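Local coordinates for lipolytic protein G-D-S-L family (Veillonella parvula DSM 2008, PDB 4RW0), which probably hydrolyses ester bonds in lipids or other acylated substrates, as a member of the SGNH hydrolase superfamily, at residues K132-A135 with A136-I140; S85-V88 with Y89-V93; V26-C29 with D30-E34; T61-D65 with P66-I70. One frame throughout, in Å; residues are numbered along the deposited sequence.

Interaction 1 of 4, residues K132-A135 with A136-I140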
ATOM      1  N   LYS A 132      11.825   4.312   1.248  1.00 28.58           N
ATOM      2  CA  LYS A 132      12.733   3.756   0.232  1.00 30.69           C
ATOM      3  C   LYS A 132      14.125   3.492   0.847  1.00 30.63           C
ATOM      4  O   LYS A 132      14.759   2.496   0.523  1.00 32.81           O
ATOM      5  CB  LYS A 132      12.928   4.675  -0.965  1.00 30.29           C
ATOM      6  CG  LYS A 132      11.708   4.906  -1.780  1.00 33.12           C
ATOM      7  CD  LYS A 132      12.030   5.737  -3.000  1.00 40.20           C
ATOM      8  CE  LYS A 132      11.140   6.937  -3.091  1.00 49.20           C
ATOM      9  NZ  LYS A 132      11.166   7.462  -4.480  1.00 58.76           N
ATOM     10  N   ALA A 133      14.552   4.371   1.721  1.00 35.90           N
ATOM     11  CA  ALA A 133      15.883   4.227   2.377  1.00 39.70           C
ATOM     12  C   ALA A 133      15.892   3.025   3.307  1.00 37.05           C
ATOM     13  O   ALA A 133      16.798   2.191   3.255  1.00 36.33           O
ATOM     14  CB  ALA A 133      16.226   5.486   3.124  1.00 39.59           C
ATOM     15  N   TYR A 134      14.838   2.876   4.094  1.00 34.33           N
ATOM     16  CA  TYR A 134      14.698   1.684   4.955  1.00 31.44           C
ATOM     17  C   TYR A 134      14.686   0.387   4.143  1.00 34.07           C
ATOM     18  O   TYR A 134      15.308  -0.600   4.522  1.00 35.79           O
ATOM     19  CB  TYR A 134      13.424   1.853   5.849  1.00 34.86           C
ATOM     20  CG  TYR A 134      13.178   0.732   6.837  1.00 37.26           C
ATOM     21  CD1 TYR A 134      12.552  -0.433   6.453  1.00 32.83           C
ATOM     22  CD2 TYR A 134      13.614   0.841   8.146  1.00 33.44           C
ATOM     23  CE1 TYR A 134      12.352  -1.463   7.352  1.00 37.84           C
ATOM     24  CE2 TYR A 134      13.465  -0.194   9.041  1.00 36.12           C
ATOM     25  CZ  TYR A 134      12.815  -1.335   8.663  1.00 38.96           C
ATOM     26  OH  TYR A 134      12.645  -2.326   9.587  1.00 39.17           O
ATOM     27  N   ALA A 135      13.937   0.348   3.041  1.00 31.63           N
ATOM     28  CA  ALA A 135      13.789  -0.854   2.293  1.00 30.16           C
ATOM     29  C   ALA A 135      15.100  -1.236   1.619  1.00 36.29           C
ATOM     30  O   ALA A 135      15.396  -2.414   1.462  1.00 38.06           O
ATOM     31  CB  ALA A 135      12.748  -0.659   1.218  1.00 32.07           C
ATOM     32  N   ALA A 136      15.817  -0.239   1.111  1.00 42.31           N
ATOM     33  CA  ALA A 136      17.128  -0.501   0.478  1.00 47.44           C
ATOM     34  C   ALA A 136      18.078  -1.125   1.528  1.00 44.56           C
ATOM     35  O   ALA A 136      18.703  -2.144   1.288  1.00 50.26           O
ATOM     36  CB  ALA A 136      17.713   0.792  -0.095  1.00 45.22           C
ATOM     37  N   GLU A 137      18.096  -0.540   2.709  1.00 42.75           N
ATOM     38  CA  GLU A 137      18.925  -1.034   3.818  1.00 46.86           C
ATOM     39  C   GLU A 137      18.614  -2.481   4.201  1.00 47.57           C
ATOM     40  O   GLU A 137      19.518  -3.283   4.450  1.00 44.78           O
ATOM     41  CB  GLU A 137      18.778  -0.100   5.012  1.00 49.34           C
ATOM     42  CG  GLU A 137      19.049  -0.727   6.365  1.00 61.15           C
ATOM     43  CD  GLU A 137      20.355  -0.277   6.981  1.00 72.92           C
ATOM     44  OE1 GLU A 137      20.326   0.154   8.163  1.00 74.58           O
ATOM     45  OE2 GLU A 137      21.401  -0.355   6.287  1.00 79.89           O
ATOM     46  N   HIS A 138      17.336  -2.833   4.219  1.00 45.44           N
ATOM     47  CA  HIS A 138      16.909  -4.161   4.636  1.00 36.44           C
ATOM     48  C   HIS A 138      16.513  -5.103   3.522  1.00 38.10           C
ATOM     49  O   HIS A 138      15.985  -6.167   3.788  1.00 37.60           O
ATOM     50  CB  HIS A 138      15.738  -4.032   5.587  1.00 41.56           C
ATOM     51  CG  HIS A 138      16.054  -3.276   6.832  1.00 41.91           C
ATOM     52  ND1 HIS A 138      16.785  -3.824   7.859  1.00 45.50           N
ATOM     53  CD2 HIS A 138      15.766  -2.014   7.215  1.00 49.24           C
ATOM     54  CE1 HIS A 138      16.914  -2.948   8.834  1.00 45.05           C
ATOM     55  NE2 HIS A 138      16.305  -1.839   8.468  1.00 47.87           N
ATOM     56  N   ASN A 139      16.761  -4.723   2.275  1.00 38.00           N
ATOM     57  CA  ASN A 139      16.451  -5.552   1.125  0.51 39.90           C
ATOM     58  C   ASN A 139      14.953  -5.957   1.035  1.00 37.00           C
ATOM     59  O   ASN A 139      14.605  -7.081   0.759  1.00 39.91           O
ATOM     60  CB  ASN A 139      17.412  -6.751   1.092  0.51 44.51           C
ATOM     61  CG  ASN A 139      18.882  -6.326   1.298  0.51 45.98           C
ATOM     62  OD1 ASN A 139      19.387  -5.440   0.609  0.51 41.75           O
ATOM     63  ND2 ASN A 139      19.549  -6.935   2.286  0.51 45.03           N
ATOM     64  N   ILE A 140      14.086  -4.998   1.240  1.00 33.58           N
ATOM     65  CA  ILE A 140      12.626  -5.200   1.160  1.00 33.03           C
ATOM     66  C   ILE A 140      12.145  -4.634  -0.149  1.00 30.14           C
ATOM     67  O   ILE A 140      12.478  -3.523  -0.476  1.00 27.89           O
ATOM     68  CB  ILE A 140      11.939  -4.435   2.293  1.00 32.91           C
ATOM     69  CG1 ILE A 140      12.324  -5.069   3.630  1.00 35.58           C
ATOM     70  CG2 ILE A 140      10.423  -4.397   2.128  1.00 31.69           C
ATOM     71  CD1 ILE A 140      12.038  -4.143   4.780  1.00 37.43           C
TER

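Interaction 2 of 4, residues S85-V88 with Y89-V93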
ATOM      1  N   SER A  85       5.641  13.487   9.354  1.00 29.01           N
ATOM      2  CA  SER A  85       6.336  12.424   8.682  1.00 32.45           C
ATOM      3  C   SER A  85       7.128  11.552   9.615  1.00 35.04           C
ATOM      4  O   SER A  85       7.341  10.367   9.347  1.00 33.72           O
ATOM      5  CB  SER A  85       7.321  12.976   7.644  1.00 35.05           C
ATOM      6  OG  SER A  85       8.226  13.868   8.245  1.00 41.60           O
ATOM      7  N   THR A  86       7.597  12.136  10.707  1.00 34.26           N
ATOM      8  CA  THR A  86       8.318  11.327  11.692  1.00 34.99           C
ATOM      9  C   THR A  86       7.390  10.299  12.387  1.00 29.42           C
ATOM     10  O   THR A  86       7.742   9.120  12.497  1.00 32.56           O
ATOM     11  CB  THR A  86       9.053  12.229  12.717  1.00 37.98           C
ATOM     12  OG1 THR A  86      10.031  13.005  11.990  1.00 36.75           O
ATOM     13  CG2 THR A  86       9.747  11.342  13.742  1.00 41.90           C
ATOM     14  N   TYR A  87       6.214  10.739  12.808  1.00 31.09           N
ATOM     15  CA  TYR A  87       5.259   9.845  13.425  1.00 30.06           C
ATOM     16  C   TYR A  87       4.851   8.711  12.427  1.00 32.96           C
ATOM     17  O   TYR A  87       4.858   7.492  12.761  1.00 27.34           O
ATOM     18  CB  TYR A  87       4.033  10.600  13.921  1.00 28.49           C
ATOM     19  CG  TYR A  87       2.962   9.621  14.325  1.00 30.55           C
ATOM     20  CD1 TYR A  87       3.048   8.909  15.545  1.00 31.20           C
ATOM     21  CD2 TYR A  87       1.906   9.318  13.470  1.00 31.18           C
ATOM     22  CE1 TYR A  87       2.091   7.969  15.899  1.00 31.18           C
ATOM     23  CE2 TYR A  87       0.943   8.381  13.810  1.00 28.17           C
ATOM     24  CZ  TYR A  87       1.023   7.706  15.021  1.00 31.89           C
ATOM     25  OH  TYR A  87       0.094   6.704  15.335  1.00 30.62           O
ATOM     26  N   VAL A  88       4.497   9.128  11.202  1.00 30.53           N
ATOM     27  CA  VAL A  88       4.000   8.196  10.183  1.00 28.41           C
ATOM     28  C   VAL A  88       5.029   7.181   9.835  1.00 28.58           C
ATOM     29  O   VAL A  88       4.771   5.950   9.892  1.00 24.87           O
ATOM     30  CB  VAL A  88       3.425   8.952   8.960  1.00 27.71           C
ATOM     31  CG1 VAL A  88       2.998   7.962   7.889  1.00 28.71           C
ATOM     32  CG2 VAL A  88       2.221   9.714   9.408  1.00 28.79           C
ATOM     33  N   TYR A  89       6.260   7.659   9.572  1.00 27.81           N
ATOM     34  CA  TYR A  89       7.344   6.753   9.270  1.00 29.00           C
ATOM     35  C   TYR A  89       7.672   5.767  10.391  1.00 27.81           C
ATOM     36  O   TYR A  89       7.825   4.571  10.138  1.00 27.91           O
ATOM     37  CB  TYR A  89       8.618   7.509   8.801  1.00 31.48           C
ATOM     38  CG  TYR A  89       9.864   6.643   8.711  1.00 31.90           C
ATOM     39  CD1 TYR A  89      10.035   5.750   7.687  1.00 30.61           C
ATOM     40  CD2 TYR A  89      10.901   6.770   9.648  1.00 36.15           C
ATOM     41  CE1 TYR A  89      11.128   4.958   7.615  1.00 33.98           C
ATOM     42  CE2 TYR A  89      12.015   5.972   9.578  1.00 32.31           C
ATOM     43  CZ  TYR A  89      12.110   5.082   8.573  1.00 37.21           C
ATOM     44  OH  TYR A  89      13.189   4.283   8.457  1.00 37.76           O
ATOM     45  N   LYS A  90       7.769   6.265  11.609  1.00 32.18           N
ATOM     46  CA  LYS A  90       8.124   5.417  12.760  1.00 37.16           C
ATOM     47  C   LYS A  90       7.096   4.323  12.981  1.00 30.49           C
ATOM     48  O   LYS A  90       7.442   3.159  13.303  1.00 28.44           O
ATOM     49  CB  LYS A  90       8.191   6.248  14.066  1.00 45.22           C
ATOM     50  CG  LYS A  90       9.575   6.697  14.530  1.00 61.84           C
ATOM     51  CD  LYS A  90      10.633   6.804  13.421  1.00 72.88           C
ATOM     52  CE  LYS A  90      11.652   7.931  13.666  1.00 84.81           C
ATOM     53  NZ  LYS A  90      11.993   8.150  15.111  1.00 83.06           N
ATOM     54  N   THR A  91       5.821   4.691  12.830  1.00 28.18           N
ATOM     55  CA  THR A  91       4.755   3.735  13.098  1.00 25.56           C
ATOM     56  C   THR A  91       4.740   2.690  11.979  1.00 27.06           C
ATOM     57  O   THR A  91       4.511   1.497  12.252  1.00 25.11           O
ATOM     58  CB  THR A  91       3.465   4.474  13.256  1.00 28.21           C
ATOM     59  OG1 THR A  91       3.653   5.577  14.154  1.00 29.31           O
ATOM     60  CG2 THR A  91       2.383   3.587  13.668  1.00 26.97           C
ATOM     61  N   LEU A  92       4.981   3.098  10.715  1.00 25.89           N
ATOM     62  CA  LEU A  92       5.109   2.126   9.619  1.00 23.13           C
ATOM     63  C   LEU A  92       6.244   1.147   9.820  1.00 24.39           C
ATOM     64  O   LEU A  92       6.104  -0.056   9.622  1.00 23.83           O
ATOM     65  CB  LEU A  92       5.297   2.872   8.303  1.00 26.58           C
ATOM     66  CG  LEU A  92       3.974   3.466   7.747  1.00 27.15           C
ATOM     67  CD1 LEU A  92       4.288   4.383   6.569  1.00 29.09           C
ATOM     68  CD2 LEU A  92       3.023   2.339   7.288  1.00 26.87           C
ATOM     69  N   VAL A  93       7.396   1.631  10.284  1.00 23.59           N
ATOM     70  CA  VAL A  93       8.475   0.702  10.625  1.00 23.52           C
ATOM     71  C   VAL A  93       8.083  -0.368  11.650  1.00 23.52           C
ATOM     72  O   VAL A  93       8.398  -1.561  11.469  1.00 24.72           O
ATOM     73  CB  VAL A  93       9.729   1.483  11.128  1.00 27.04           C
ATOM     74  CG1 VAL A  93      10.724   0.515  11.676  1.00 28.27           C
ATOM     75  CG2 VAL A  93      10.328   2.311  10.000  1.00 29.63           C
TER

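Interaction 3 of 4, residues V26-C29 with D30-E34. With NA (sodium ion), chain D.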
ATOM      1  N   VAL A  26      -5.804  -4.536  -5.926  1.00 18.37           N
ATOM      2  CA  VAL A  26      -5.498  -5.882  -5.385  1.00 17.37           C
ATOM      3  C   VAL A  26      -6.234  -6.964  -6.130  1.00 18.13           C
ATOM      4  O   VAL A  26      -5.679  -8.014  -6.499  1.00 20.54           O
ATOM      5  CB  VAL A  26      -5.811  -5.951  -3.853  1.00 17.51           C
ATOM      6  CG1 VAL A  26      -5.610  -7.371  -3.292  1.00 19.17           C
ATOM      7  CG2 VAL A  26      -4.951  -4.948  -3.099  1.00 20.00           C
ATOM      8  N   GLU A  27      -7.448  -6.635  -6.447  1.00 19.02           N
ATOM      9  CA  GLU A  27      -8.230  -7.599  -7.095  1.00 20.16           C
ATOM     10  C   GLU A  27      -7.858  -7.837  -8.550  1.00 18.88           C
ATOM     11  O   GLU A  27      -7.912  -8.967  -9.032  1.00 17.83           O
ATOM     12  CB  GLU A  27      -9.699  -7.208  -6.912  1.00 21.50           C
ATOM     13  CG  GLU A  27     -10.258  -7.511  -5.518  1.00 22.96           C
ATOM     14  CD  GLU A  27      -9.801  -6.541  -4.431  1.00 23.44           C
ATOM     15  OE1 GLU A  27      -9.558  -5.353  -4.737  1.00 21.95           O
ATOM     16  OE2 GLU A  27      -9.685  -6.968  -3.259  1.00 24.60           O
ATOM     17  N   ILE A  28      -7.467  -6.769  -9.232  1.00 20.42           N
ATOM     18  CA  ILE A  28      -6.876  -6.858 -10.580  1.00 21.16           C
ATOM     19  C   ILE A  28      -5.653  -7.768 -10.537  1.00 20.31           C
ATOM     20  O   ILE A  28      -5.495  -8.665 -11.375  1.00 18.82           O
ATOM     21  CB  ILE A  28      -6.544  -5.430 -11.148  1.00 21.15           C
ATOM     22  CG1 ILE A  28      -7.852  -4.686 -11.378  1.00 21.40           C
ATOM     23  CG2 ILE A  28      -5.833  -5.583 -12.456  1.00 23.19           C
ATOM     24  CD1 ILE A  28      -7.680  -3.228 -11.754  1.00 23.03           C
ATOM     25  N   CYS A  29      -4.807  -7.588  -9.536  1.00 19.75           N
ATOM     26  CA  CYS A  29      -3.631  -8.408  -9.439  1.00 20.35           C
ATOM     27  C   CYS A  29      -4.007  -9.870  -9.221  1.00 22.36           C
ATOM     28  O   CYS A  29      -3.458 -10.771  -9.865  1.00 22.87           O
ATOM     29  CB  CYS A  29      -2.679  -7.967  -8.368  1.00 20.15           C
ATOM     30  SG  CYS A  29      -1.869  -6.416  -8.611  1.00 23.63           S
ATOM     31  N   ASP A  30      -4.999 -10.114  -8.388  1.00 20.39           N
ATOM     32  CA  ASP A  30      -5.368 -11.470  -8.107  1.00 22.17           C
ATOM     33  C   ASP A  30      -5.911 -12.213  -9.373  1.00 24.03           C
ATOM     34  O   ASP A  30      -5.689 -13.459  -9.535  1.00 20.87           O
ATOM     35  CB  ASP A  30      -6.461 -11.497  -7.049  1.00 22.43           C
ATOM     36  CG  ASP A  30      -6.748 -12.912  -6.547  1.00 26.73           C
ATOM     37  OD1 ASP A  30      -6.006 -13.491  -5.786  1.00 28.00           O
ATOM     38  OD2 ASP A  30      -7.743 -13.460  -6.922  1.00 31.07           O
ATOM     39  N   ALA A  31      -6.619 -11.439 -10.208  1.00 22.90           N
ATOM     40  CA  ALA A  31      -7.196 -11.969 -11.443  1.00 25.73           C
ATOM     41  C   ALA A  31      -6.108 -12.111 -12.479  1.00 25.52           C
ATOM     42  O   ALA A  31      -6.274 -12.866 -13.454  1.00 28.43           O
ATOM     43  CB  ALA A  31      -8.319 -11.065 -11.962  1.00 27.16           C
ATOM     44  N   SER A  32      -4.985 -11.434 -12.311  1.00 24.60           N
ATOM     45  CA  SER A  32      -3.928 -11.527 -13.313  1.00 24.94           C
ATOM     46  C   SER A  32      -2.903 -12.593 -13.069  1.00 30.19           C
ATOM     47  O   SER A  32      -2.160 -12.905 -13.976  1.00 28.06           O
ATOM     48  CB  SER A  32      -3.151 -10.213 -13.418  1.00 28.34           C
ATOM     49  OG  SER A  32      -4.070  -9.151 -13.629  1.00 29.90           O
ATOM     50  N   ILE A  33      -2.785 -13.132 -11.865  1.00 25.00           N
ATOM     51  CA  ILE A  33      -1.763 -14.153 -11.570  1.00 27.15           C
ATOM     52  C   ILE A  33      -2.450 -15.415 -11.063  1.00 31.17           C
ATOM     53  O   ILE A  33      -3.184 -15.407 -10.065  1.00 25.11           O
ATOM     54  CB  ILE A  33      -0.775 -13.719 -10.511  1.00 31.72           C
ATOM     55  CG1 ILE A  33      -0.099 -12.444 -10.921  1.00 31.47           C
ATOM     56  CG2 ILE A  33       0.340 -14.741 -10.389  1.00 32.48           C
ATOM     57  CD1 ILE A  33       0.784 -11.837  -9.846  1.00 31.90           C
ATOM     58  N   GLU A  34      -2.208 -16.521 -11.756  1.00 35.06           N
ATOM     59  CA  GLU A  34      -2.967 -17.730 -11.481  1.00 42.94           C
ATOM     60  C   GLU A  34      -2.570 -18.362 -10.161  1.00 40.03           C
ATOM     61  O   GLU A  34      -3.449 -18.627  -9.348  1.00 49.01           O
ATOM     62  CB  GLU A  34      -2.839 -18.781 -12.600  1.00 53.39           C
ATOM     63  CG  GLU A  34      -4.196 -19.418 -12.958  1.00 72.47           C
ATOM     64  CD  GLU A  34      -5.022 -18.537 -13.920  1.00 85.63           C
ATOM     65  OE1 GLU A  34      -4.666 -18.459 -15.124  1.00103.96           O
ATOM     66  OE2 GLU A  34      -6.033 -17.923 -13.495  1.00 84.15           O
TER
HETATM   67 NA    NA D 502      -4.785 -15.420  -8.389  1.00 19.91          NA

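Interaction 4 of 4, residues T61-D65 with P66-I70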
ATOM      1  N   THR A  61      -3.419 -15.638  14.572  1.00 21.48           N
ATOM      2  CA  THR A  61      -4.061 -16.796  13.976  1.00 19.95           C
ATOM      3  C   THR A  61      -3.338 -17.412  12.834  1.00 23.22           C
ATOM      4  O   THR A  61      -3.801 -18.398  12.283  1.00 22.55           O
ATOM      5  CB  THR A  61      -5.434 -16.431  13.336  1.00 20.97           C
ATOM      6  OG1 THR A  61      -5.273 -15.531  12.192  1.00 21.41           O
ATOM      7  CG2 THR A  61      -6.243 -15.686  14.308  1.00 23.23           C
ATOM      8  N   ALA A  62      -2.249 -16.806  12.392  1.00 23.51           N
ATOM      9  CA  ALA A  62      -1.616 -17.220  11.124  1.00 21.87           C
ATOM     10  C   ALA A  62      -0.843 -18.504  11.188  1.00 26.60           C
ATOM     11  O   ALA A  62      -0.089 -18.695  12.102  1.00 28.94           O
ATOM     12  CB  ALA A  62      -0.689 -16.129  10.627  1.00 24.30           C
ATOM     13  N   VAL A  63      -1.033 -19.376  10.226  1.00 22.27           N
ATOM     14  CA  VAL A  63      -0.200 -20.579  10.093  1.00 24.79           C
ATOM     15  C   VAL A  63       1.205 -20.208   9.612  1.00 25.91           C
ATOM     16  O   VAL A  63       1.414 -19.154   8.987  1.00 24.69           O
ATOM     17  CB  VAL A  63      -0.817 -21.575   9.138  1.00 26.12           C
ATOM     18  CG1 VAL A  63      -2.229 -21.931   9.580  1.00 27.70           C
ATOM     19  CG2 VAL A  63      -0.841 -21.012   7.715  1.00 26.75           C
ATOM     20  N   SER A  64       2.180 -21.055   9.902  1.00 26.92           N
ATOM     21  CA  SER A  64       3.562 -20.840   9.360  1.00 30.79           C
ATOM     22  C   SER A  64       3.510 -21.032   7.875  1.00 27.34           C
ATOM     23  O   SER A  64       2.917 -21.986   7.402  1.00 26.08           O
ATOM     24  CB  SER A  64       4.565 -21.916   9.815  1.00 33.37           C
ATOM     25  OG  SER A  64       4.579 -21.881  11.193  1.00 44.38           O
ATOM     26  N   ASP A  65       4.228 -20.204   7.148  1.00 27.33           N
ATOM     27  CA  ASP A  65       4.192 -20.309   5.695  1.00 29.51           C
ATOM     28  C   ASP A  65       5.430 -19.638   5.190  1.00 29.97           C
ATOM     29  O   ASP A  65       5.508 -18.410   5.199  1.00 27.50           O
ATOM     30  CB  ASP A  65       2.941 -19.634   5.133  1.00 29.88           C
ATOM     31  CG  ASP A  65       2.816 -19.788   3.597  1.00 39.40           C
ATOM     32  OD1 ASP A  65       3.843 -20.215   2.977  1.00 34.09           O
ATOM     33  OD2 ASP A  65       1.710 -19.445   3.037  1.00 34.14           O
ATOM     34  N   PRO A  66       6.405 -20.433   4.740  1.00 34.21           N
ATOM     35  CA  PRO A  66       7.716 -19.834   4.425  1.00 35.22           C
ATOM     36  C   PRO A  66       7.714 -19.147   3.026  1.00 35.54           C
ATOM     37  O   PRO A  66       8.686 -18.481   2.700  1.00 32.68           O
ATOM     38  CB  PRO A  66       8.669 -21.056   4.458  1.00 35.77           C
ATOM     39  CG  PRO A  66       7.786 -22.177   3.955  1.00 37.52           C
ATOM     40  CD  PRO A  66       6.386 -21.894   4.487  1.00 35.12           C
ATOM     41  N   THR A  67       6.652 -19.264   2.221  1.00 30.41           N
ATOM     42  CA  THR A  67       6.595 -18.410   1.033  1.00 34.35           C
ATOM     43  C   THR A  67       5.605 -17.234   1.056  1.00 34.05           C
ATOM     44  O   THR A  67       5.456 -16.493   0.042  1.00 30.28           O
ATOM     45  CB  THR A  67       6.293 -19.220  -0.199  1.00 34.52           C
ATOM     46  OG1 THR A  67       4.969 -19.753  -0.093  1.00 30.27           O
ATOM     47  CG2 THR A  67       7.404 -20.321  -0.370  1.00 37.25           C
ATOM     48  N   ARG A  68       4.951 -17.022   2.191  1.00 27.13           N
ATOM     49  CA  ARG A  68       4.015 -15.889   2.317  1.00 26.33           C
ATOM     50  C   ARG A  68       4.686 -14.551   2.160  1.00 23.68           C
ATOM     51  O   ARG A  68       5.749 -14.318   2.709  1.00 23.16           O
ATOM     52  CB  ARG A  68       3.278 -15.949   3.669  1.00 25.04           C
ATOM     53  CG  ARG A  68       2.360 -14.766   3.988  1.00 23.56           C
ATOM     54  CD  ARG A  68       1.920 -14.821   5.429  1.00 19.22           C
ATOM     55  NE  ARG A  68       1.061 -15.929   5.682  1.00 20.68           N
ATOM     56  CZ  ARG A  68       1.222 -16.801   6.689  1.00 20.55           C
ATOM     57  NH1 ARG A  68       2.196 -16.654   7.567  1.00 20.23           N
ATOM     58  NH2 ARG A  68       0.325 -17.741   6.877  1.00 22.55           N
ATOM     59  N   HIS A  69       4.021 -13.647   1.428  1.00 20.56           N
ATOM     60  CA  HIS A  69       4.342 -12.248   1.430  1.00 21.93           C
ATOM     61  C   HIS A  69       3.214 -11.435   2.053  1.00 20.28           C
ATOM     62  O   HIS A  69       2.030 -11.811   2.006  1.00 22.44           O
ATOM     63  CB  HIS A  69       4.674 -11.764  -0.038  1.00 23.80           C
ATOM     64  CG  HIS A  69       5.992 -12.299  -0.538  1.00 23.18           C
ATOM     65  ND1 HIS A  69       6.160 -13.611  -0.943  1.00 27.18           N
ATOM     66  CD2 HIS A  69       7.188 -11.694  -0.739  1.00 26.68           C
ATOM     67  CE1 HIS A  69       7.405 -13.800  -1.341  1.00 26.50           C
ATOM     68  NE2 HIS A  69       8.057 -12.660  -1.197  1.00 28.84           N
ATOM     69  N   ILE A  70       3.589 -10.348   2.656  1.00 19.28           N
ATOM     70  CA  ILE A  70       2.694  -9.442   3.347  1.00 19.50           C
ATOM     71  C   ILE A  70       2.915  -8.057   2.777  1.00 20.18           C
ATOM     72  O   ILE A  70       3.977  -7.449   2.940  1.00 21.46           O
ATOM     73  CB  ILE A  70       2.901  -9.449   4.850  1.00 21.23           C
ATOM     74  CG1 ILE A  70       2.747 -10.840   5.374  1.00 22.15           C
ATOM     75  CG2 ILE A  70       1.963  -8.481   5.567  1.00 21.45           C
ATOM     76  CD1 ILE A  70       3.276 -11.046   6.734  1.00 24.46           C
TER
HETATM   77  O   HOH W   1       2.470 -18.751   0.519  1.00 26.09           O
HETATM   78  O   HOH W   2       7.143 -16.197   4.406  1.00 37.34           O

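Interaction 1 of 4, residues K132-A135 with A136-I140
Ile140 N donates to Ala135 O at 2.9 Å with an N-H...O angle of 164°, a bond reaching back five residues instead of the four of a regular alpha-helical bond. Before it, the ladder is ordinary: Ala136 N binds Lys132 O, Glu137 N binds Ala133 O, and His138 N binds Tyr134 O. The break follows at Asn139, whose positive phi turns the backbone into the left-handed region; its N makes a weak 3.4 Å bond to Ala136 O. With the chain folded back this way, Ile140 CB comes within 4.0 Å of Ala135 CB, an apolar pairing between the two residues that the long bond joins.

His138 CD2 lies 3.2 Å above the Tyr134 ring, over its centre, and NE2 approaches Tyr134 CE2 to 3.3 Å. The planes are 43° apart, so the pair is neither a parallel stack nor a T-shaped one. Tyr134 CG lies anti to its main-chain nitrogen (chi1 -177°), which sends the ring outward from the helix with a slight lean toward the C-terminal end, where the His138 imidazole one turn on lies over one face. Ile140 CD1 reaches Tyr134 CE1 obliquely at 3.7 Å, while Glu137 CG lies against the imidazole face turned from the phenol. Tyr134 also packs on Tyr89, Val93, Ile96 and Glu97 of helix 85-100.

The two bonds back into the last turn, one of them weak, and the positive phi make a Schellman motif, accompanied by the Ala135-Ile140 apolar contact; it ends helix 120-138 just before strand 141-143 in a beta-alpha-beta unit of the parallel sheet.

Interaction 2 of 4, residues S85-V88 with Y89-V93
Ser85 O takes the N-H of Tyr89 at 2.9 Å, opening the regular run of bonds at the start of helix 85-100; the Ser85 hydroxyl itself is bound to Glu126 on helix 120-138. Thr86 O accepts from Lys90 N in the same way. The two side chains lie side by side, pointing the same way, with Thr86 CG2 3.9 Å from Lys90 CE, so the lysine's bent aliphatic chain lies against the threonine methyl.

Tyr87 carries the distinctive part of the contact. Its carbonyl oxygen is gripped twice by Thr91, by N at 3.0 Å and by OG1 at 2.7 Å, and the two donors come from opposite faces of the carbonyl plane. Thr91 OG1 sits beside its own main-chain nitrogen (chi1 -48°), which directs the hydroxyl back down the helix. There it also lies 3.3 Å above one face of the Tyr87 ring, displaced toward the rim on the CE1 side. Arg83 makes a cation-pi contact with the same ring. Replacing Tyr87 by an alanine would probably strip the cover from the Thr91 hydroxyl and leave Arg83 without its aromatic partner.

Val88 O accepts from Leu92 N at 3.0 Å, and Val88 CG1 lies beside Leu92 CD1 at 4.0 Å on a buried side of the helix, Val88 meeting Val127 and Ile79 and Leu92 meeting Val48 and Met51.

The chemistry implies that the buried Thr91 can spend its hydroxyl proton within its own helix, on a carbonyl already used by the backbone, and so enter an apolar interface without a polar partner from another helix.

Interaction 3 of 4, residues V26-C29 with D30-E34
Where helix 25-32 runs out, with Ser32 N turning to Cys29 O, a sodium ion is bound by one carbonyl of the last turn, Asp30 O at 2.4 Å, and one just past it, Ile33 O at 2.3 Å, with Val36 O completing the protein ligands. The ion thus links the last turn of the helix, the residue after it and the start of strand 36-40. The Asp30 carboxylate stays back from the metal, its OD1 being 3.5 Å from the sodium. That oxygen accepts a hydrogen bond from Phe38 N instead; the negative charge may nevertheless favour a cation nearby. Placing CG anti to the main-chain nitrogen (chi1 -171°) carries the carboxylate off the helix toward strand 36-40.

The bonding changes along the segment. Asp30 N to Val26 O and Ala31 N to Glu27 O are regular four-residue bonds. At the next step Ser32 N makes a weak bond to Ile28 O and a second to Cys29 O at 3.0 Å, meeting the latter from 68° above the carbonyl plane, as happens when a last turn tightens. Ile33 N to Cys29 O is weak as well. Ser32 OG adds a bond at this end: it donates to Ile28 O at 2.7 Å from 40° above the carbonyl plane, and Ser32 CB also lies near that oxygen.

Cys29 and Ile33 face helix 168-182 at Leu179, and Ile28 meets Ala175 there, while Val26 and Cys29 pack on Phe38 of strand 36-40, so the helix is wedged between the C-terminal helix and an outermost strand of the sheet.

Interaction 4 of 4, residues T61-D65 with P66-I70
A type I beta turn from Asp65 to Arg68 leads into strand 69-73, and its closing bond, Arg68 N to Asp65 O at 3.4 Å, is weak. More support comes from the aspartate side chain: Thr67 N donates to Asp65 OD1 at 3.1 Å, from 38° above the carboxylate plane, forming an Asx turn across Pro66. One water links Asp65 OD2 with Thr67 OG1, and another donates to both Asp65 O and Arg68 O.

Arg68 then reaches back beyond the turn. Its NH2 at 2.8 Å and NH1 at 3.0 Å both bind Val63 O, which lies only 5° out of the guanidinium plane. The arginine chain bends at chi3 (-68°), which lays the guanidinium against Asp65 CB, 3.6 Å above the centre of one face. NE forms a salt bridge with Glu5, and NH1 also binds Lys102 O. A leucine in place of Arg68 would probably leave Val63 O without either donor and the Glu5 charge without its mate, freeing the loop to shift.

The arrangement is a combined Asx-Pro and type I turn, set at the entry to a central strand of the parallel sheet of the SGNH hydrolase fold.

How the interactions relate
Along the chain the order is interaction 3, interaction 4, interaction 2, interaction 1. All are local and in series; none nests within or crosses another. Interaction 3 closes the end of helix 25-32 ahead of strand 36-40, and interaction 4 closes the turn into strand 69-73. Interaction 2 lies in the opening turns of helix 85-100, and interaction 1 ends helix 120-138 before strand 141-143. Interactions 1 and 2 touch, Tyr134 CD2 lying 3.5 Å from Tyr89 OH, which ties those two helices together. Interactions 2 and 3 lie on opposite sides of the chain's centre, their own centres about 29 Å apart.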